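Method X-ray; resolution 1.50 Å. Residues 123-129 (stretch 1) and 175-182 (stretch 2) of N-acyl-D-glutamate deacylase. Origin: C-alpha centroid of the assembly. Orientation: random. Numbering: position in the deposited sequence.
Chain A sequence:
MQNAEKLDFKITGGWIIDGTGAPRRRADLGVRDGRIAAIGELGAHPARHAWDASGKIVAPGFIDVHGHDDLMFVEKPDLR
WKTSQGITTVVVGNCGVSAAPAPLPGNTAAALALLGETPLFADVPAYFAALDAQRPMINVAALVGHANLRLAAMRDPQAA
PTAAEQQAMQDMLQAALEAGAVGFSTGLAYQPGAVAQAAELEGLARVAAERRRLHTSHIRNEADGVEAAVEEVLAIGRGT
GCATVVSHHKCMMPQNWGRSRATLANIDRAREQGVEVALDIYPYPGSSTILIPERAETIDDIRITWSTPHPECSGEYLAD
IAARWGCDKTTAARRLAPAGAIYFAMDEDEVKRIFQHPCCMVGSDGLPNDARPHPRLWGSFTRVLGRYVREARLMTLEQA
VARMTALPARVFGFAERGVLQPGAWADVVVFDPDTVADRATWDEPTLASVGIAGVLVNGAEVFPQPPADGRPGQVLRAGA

Stretch 1 (123-129) DVPAYFA
Stretch 2 175-182: AALEAGAV

How does stretch 1 begin? D123, extended at phi/psi -154/177, is the N-cap of helix 124-129; with chi1 p (50°), its OD1 accepts from A126 N at 2.8 Å. The helix runs near -60/-40, F128 N bonding to V124 O at 2.8 Å. Its axis passes 9.6 Å from that of helix 175-179, the N-to-C directions 31° apart.

What sets the register? V124 lies over A176, CA to CA 5.5 Å, and its CA-to-CB bond points toward stretch 2. In rotamer t (176°), it places CG2 3.6 Å from A176 CB and CG1 3.8 Å from A179 CB, so its two methyls touch alanines one helical turn apart.

What does P125 add? Its CA lies 5.9 Å from A179 CA, and its ring, pucker C-gamma exo, brings CG 3.9 Å from A179 CB.

Where does F128 end up? Chi1 m (-76°) and chi2 0° direct its ring edge at the backbone of A179 and G180: CD2 is 3.5 Å from A179 O, CE2 3.8 Å from G180 C. G180, at 125/-1, closes a Schellman motif, with A181 N bonding to A176 O at 3.0 Å and G180 N to L177 O at 3.1 Å. An ideal CB on G180 would sit a tight 3.1 Å from F128 CE2. No hydrogen bond crosses between the stretches.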

ATOM      1  N   ASP A 123       5.557 -14.895 -14.560  1.00 21.69           N
ATOM      2  CA  ASP A 123       6.548 -13.858 -14.299  1.00 22.40           C
ATOM      3  C   ASP A 123       5.921 -12.484 -14.468  1.00 21.23           C
ATOM      4  O   ASP A 123       4.753 -12.367 -14.841  1.00 20.37           O
ATOM      5  CB  ASP A 123       7.750 -13.996 -15.244  1.00 22.98           C
ATOM      6  CG  ASP A 123       7.344 -14.130 -16.704  1.00 25.89           C
ATOM      7  OD1 ASP A 123       6.345 -13.503 -17.118  1.00 24.54           O
ATOM      8  OD2 ASP A 123       8.040 -14.856 -17.446  1.00 29.46           O
ATOM      9  N   VAL A 124       6.696 -11.441 -14.193  1.00 21.87           N
ATOM     10  CA  VAL A 124       6.189 -10.082 -14.317  1.00 20.31           C
ATOM     11  C   VAL A 124       5.743  -9.766 -15.742  1.00 20.39           C
ATOM     12  O   VAL A 124       4.726  -9.108 -15.944  1.00 20.24           O
ATOM     13  CB  VAL A 124       7.237  -9.056 -13.846  1.00 20.89           C
ATOM     14  CG1 VAL A 124       6.727  -7.643 -14.084  1.00 20.96           C
ATOM     15  CG2 VAL A 124       7.521  -9.263 -12.365  1.00 21.31           C
ATOM     16  N   PRO A 125       6.502 -10.218 -16.753  1.00 20.44           N
ATOM     17  CA  PRO A 125       6.063  -9.921 -18.119  1.00 20.92           C
ATOM     18  C   PRO A 125       4.643 -10.438 -18.374  1.00 19.96           C
ATOM     19  O   PRO A 125       3.831  -9.762 -19.003  1.00 20.37           O
ATOM     20  CB  PRO A 125       7.108 -10.632 -18.970  1.00 21.47           C
ATOM     21  CG  PRO A 125       8.353 -10.448 -18.155  1.00 21.22           C
ATOM     22  CD  PRO A 125       7.870 -10.771 -16.751  1.00 21.98           C
ATOM     23  N   ALA A 126       4.347 -11.632 -17.872  1.00 19.71           N
ATOM     24  CA  ALA A 126       3.025 -12.226 -18.047  1.00 20.19           C
ATOM     25  C   ALA A 126       1.971 -11.417 -17.294  1.00 19.68           C
ATOM     26  O   ALA A 126       0.880 -11.160 -17.808  1.00 20.06           O
ATOM     27  CB  ALA A 126       3.032 -13.667 -17.550  1.00 19.68           C
ATOM     28  N   TYR A 127       2.309 -11.011 -16.075  1.00 20.06           N
ATOM     29  CA  TYR A 127       1.404 -10.228 -15.243  1.00 20.24           C
ATOM     30  C   TYR A 127       1.089  -8.896 -15.917  1.00 19.34           C
ATOM     31  O   TYR A 127      -0.077  -8.519 -16.065  1.00 20.59           O
ATOM     32  CB  TYR A 127       2.049 -10.000 -13.872  1.00 19.45           C
ATOM     33  CG  TYR A 127       1.244  -9.156 -12.908  1.00 19.10           C
ATOM     34  CD1 TYR A 127      -0.106  -9.415 -12.673  1.00 18.66           C
ATOM     35  CD2 TYR A 127       1.851  -8.126 -12.186  1.00 18.54           C
ATOM     36  CE1 TYR A 127      -0.830  -8.671 -11.740  1.00 18.71           C
ATOM     37  CE2 TYR A 127       1.140  -7.382 -11.253  1.00 17.98           C
ATOM     38  CZ  TYR A 127      -0.196  -7.657 -11.035  1.00 18.54           C
ATOM     39  OH  TYR A 127      -0.896  -6.919 -10.105  1.00 15.97           O
ATOM     40  N   PHE A 128       2.133  -8.191 -16.339  1.00 20.35           N
ATOM     41  CA  PHE A 128       1.963  -6.906 -17.000  1.00 19.99           C
ATOM     42  C   PHE A 128       1.231  -7.046 -18.330  1.00 20.57           C
ATOM     43  O   PHE A 128       0.476  -6.158 -18.724  1.00 20.03           O
ATOM     44  CB  PHE A 128       3.323  -6.233 -17.210  1.00 20.01           C
ATOM     45  CG  PHE A 128       3.905  -5.632 -15.958  1.00 21.11           C
ATOM     46  CD1 PHE A 128       3.220  -5.705 -14.747  1.00 21.31           C
ATOM     47  CD2 PHE A 128       5.130  -4.975 -15.996  1.00 22.57           C
ATOM     48  CE1 PHE A 128       3.748  -5.128 -13.591  1.00 22.68           C
ATOM     49  CE2 PHE A 128       5.666  -4.395 -14.847  1.00 23.01           C
ATOM     50  CZ  PHE A 128       4.973  -4.472 -13.642  1.00 22.61           C
ATOM     51  N   ALA A 129       1.453  -8.162 -19.019  1.00 20.92           N
ATOM     52  CA  ALA A 129       0.788  -8.403 -20.294  1.00 22.71           C
ATOM     53  C   ALA A 129      -0.708  -8.550 -20.048  1.00 21.61           C
ATOM     54  O   ALA A 129      -1.530  -8.086 -20.840  1.00 21.95           O
ATOM     55  CB  ALA A 129       1.340  -9.663 -20.945  1.00 23.14           C
ATOM     56  N   ALA A 175      15.148  -9.815 -13.892  1.00 18.33           N
ATOM     57  CA  ALA A 175      14.190  -9.910 -14.981  1.00 20.10           C
ATOM     58  C   ALA A 175      12.937  -9.099 -14.659  1.00 19.40           C
ATOM     59  O   ALA A 175      12.379  -8.431 -15.528  1.00 20.57           O
ATOM     60  CB  ALA A 175      13.822 -11.367 -15.230  1.00 19.44           C
ATOM     61  N   ALA A 176      12.500  -9.159 -13.404  1.00 19.99           N
ATOM     62  CA  ALA A 176      11.310  -8.428 -12.982  1.00 18.90           C
ATOM     63  C   ALA A 176      11.549  -6.926 -13.108  1.00 17.27           C
ATOM     64  O   ALA A 176      10.701  -6.193 -13.615  1.00 16.99           O
ATOM     65  CB  ALA A 176      10.953  -8.787 -11.539  1.00 18.10           C
ATOM     66  N   LEU A 177      12.711  -6.472 -12.651  1.00 18.40           N
ATOM     67  CA  LEU A 177      13.050  -5.057 -12.731  1.00 18.18           C
ATOM     68  C   LEU A 177      13.172  -4.611 -14.186  1.00 18.40           C
ATOM     69  O   LEU A 177      12.755  -3.510 -14.545  1.00 18.11           O
ATOM     70  CB  LEU A 177      14.359  -4.780 -11.989  1.00 16.69           C
ATOM     71  CG  LEU A 177      14.373  -5.111 -10.491  1.00 18.72           C
ATOM     72  CD1 LEU A 177      15.690  -4.653  -9.885  1.00 18.85           C
ATOM     73  CD2 LEU A 177      13.206  -4.415  -9.793  1.00 17.24           C
ATOM     74  N   GLU A 178      13.744  -5.464 -15.029  1.00 20.03           N
ATOM     75  CA  GLU A 178      13.885  -5.116 -16.436  1.00 21.32           C
ATOM     76  C   GLU A 178      12.500  -5.025 -17.072  1.00 21.76           C
ATOM     77  O   GLU A 178      12.287  -4.259 -18.013  1.00 23.68           O
ATOM     78  CB  GLU A 178      14.751  -6.158 -17.160  1.00 22.40           C
ATOM     79  CG  GLU A 178      16.151  -6.296 -16.563  1.00 26.30           C
ATOM     80  CD  GLU A 178      17.017  -7.323 -17.272  1.00 28.73           C
ATOM     81  OE1 GLU A 178      16.484  -8.371 -17.694  1.00 30.63           O
ATOM     82  OE2 GLU A 178      18.240  -7.088 -17.389  1.00 29.37           O
ATOM     83  N   ALA A 179      11.554  -5.795 -16.536  1.00 21.30           N
ATOM     84  CA  ALA A 179      10.185  -5.801 -17.045  1.00 21.55           C
ATOM     85  C   ALA A 179       9.394  -4.579 -16.578  1.00 21.03           C
ATOM     86  O   ALA A 179       8.335  -4.273 -17.127  1.00 21.16           O
ATOM     87  CB  ALA A 179       9.471  -7.080 -16.617  1.00 21.72           C
ATOM     88  N   GLY A 180       9.899  -3.889 -15.558  1.00 20.25           N
ATOM     89  CA  GLY A 180       9.207  -2.704 -15.079  1.00 18.58           C
ATOM     90  C   GLY A 180       8.848  -2.662 -13.605  1.00 18.14           C
ATOM     91  O   GLY A 180       8.273  -1.676 -13.145  1.00 17.82           O
ATOM     92  N   ALA A 181       9.172  -3.715 -12.860  1.00 17.18           N
ATOM     93  CA  ALA A 181       8.868  -3.740 -11.429  1.00 17.12           C
ATOM     94  C   ALA A 181       9.634  -2.603 -10.761  1.00 17.14           C
ATOM     95  O   ALA A 181      10.748  -2.276 -11.169  1.00 17.22           O
ATOM     96  CB  ALA A 181       9.280  -5.074 -10.824  1.00 16.93           C
ATOM     97  N   VAL A 182       9.040  -2.008  -9.731  1.00 16.43           N
ATOM     98  CA  VAL A 182       9.676  -0.897  -9.032  1.00 15.17           C
ATOM     99  C   VAL A 182      10.655  -1.310  -7.935  1.00 14.85           C
ATOM    100  O   VAL A 182      11.312  -0.461  -7.334  1.00 15.61           O
ATOM    101  CB  VAL A 182       8.616   0.058  -8.422  1.00 15.28           C
ATOM    102  CG1 VAL A 182       7.850   0.754  -9.530  1.00 16.51           C
ATOM    103  CG2 VAL A 182       7.654  -0.717  -7.526  1.00 14.92           C
TER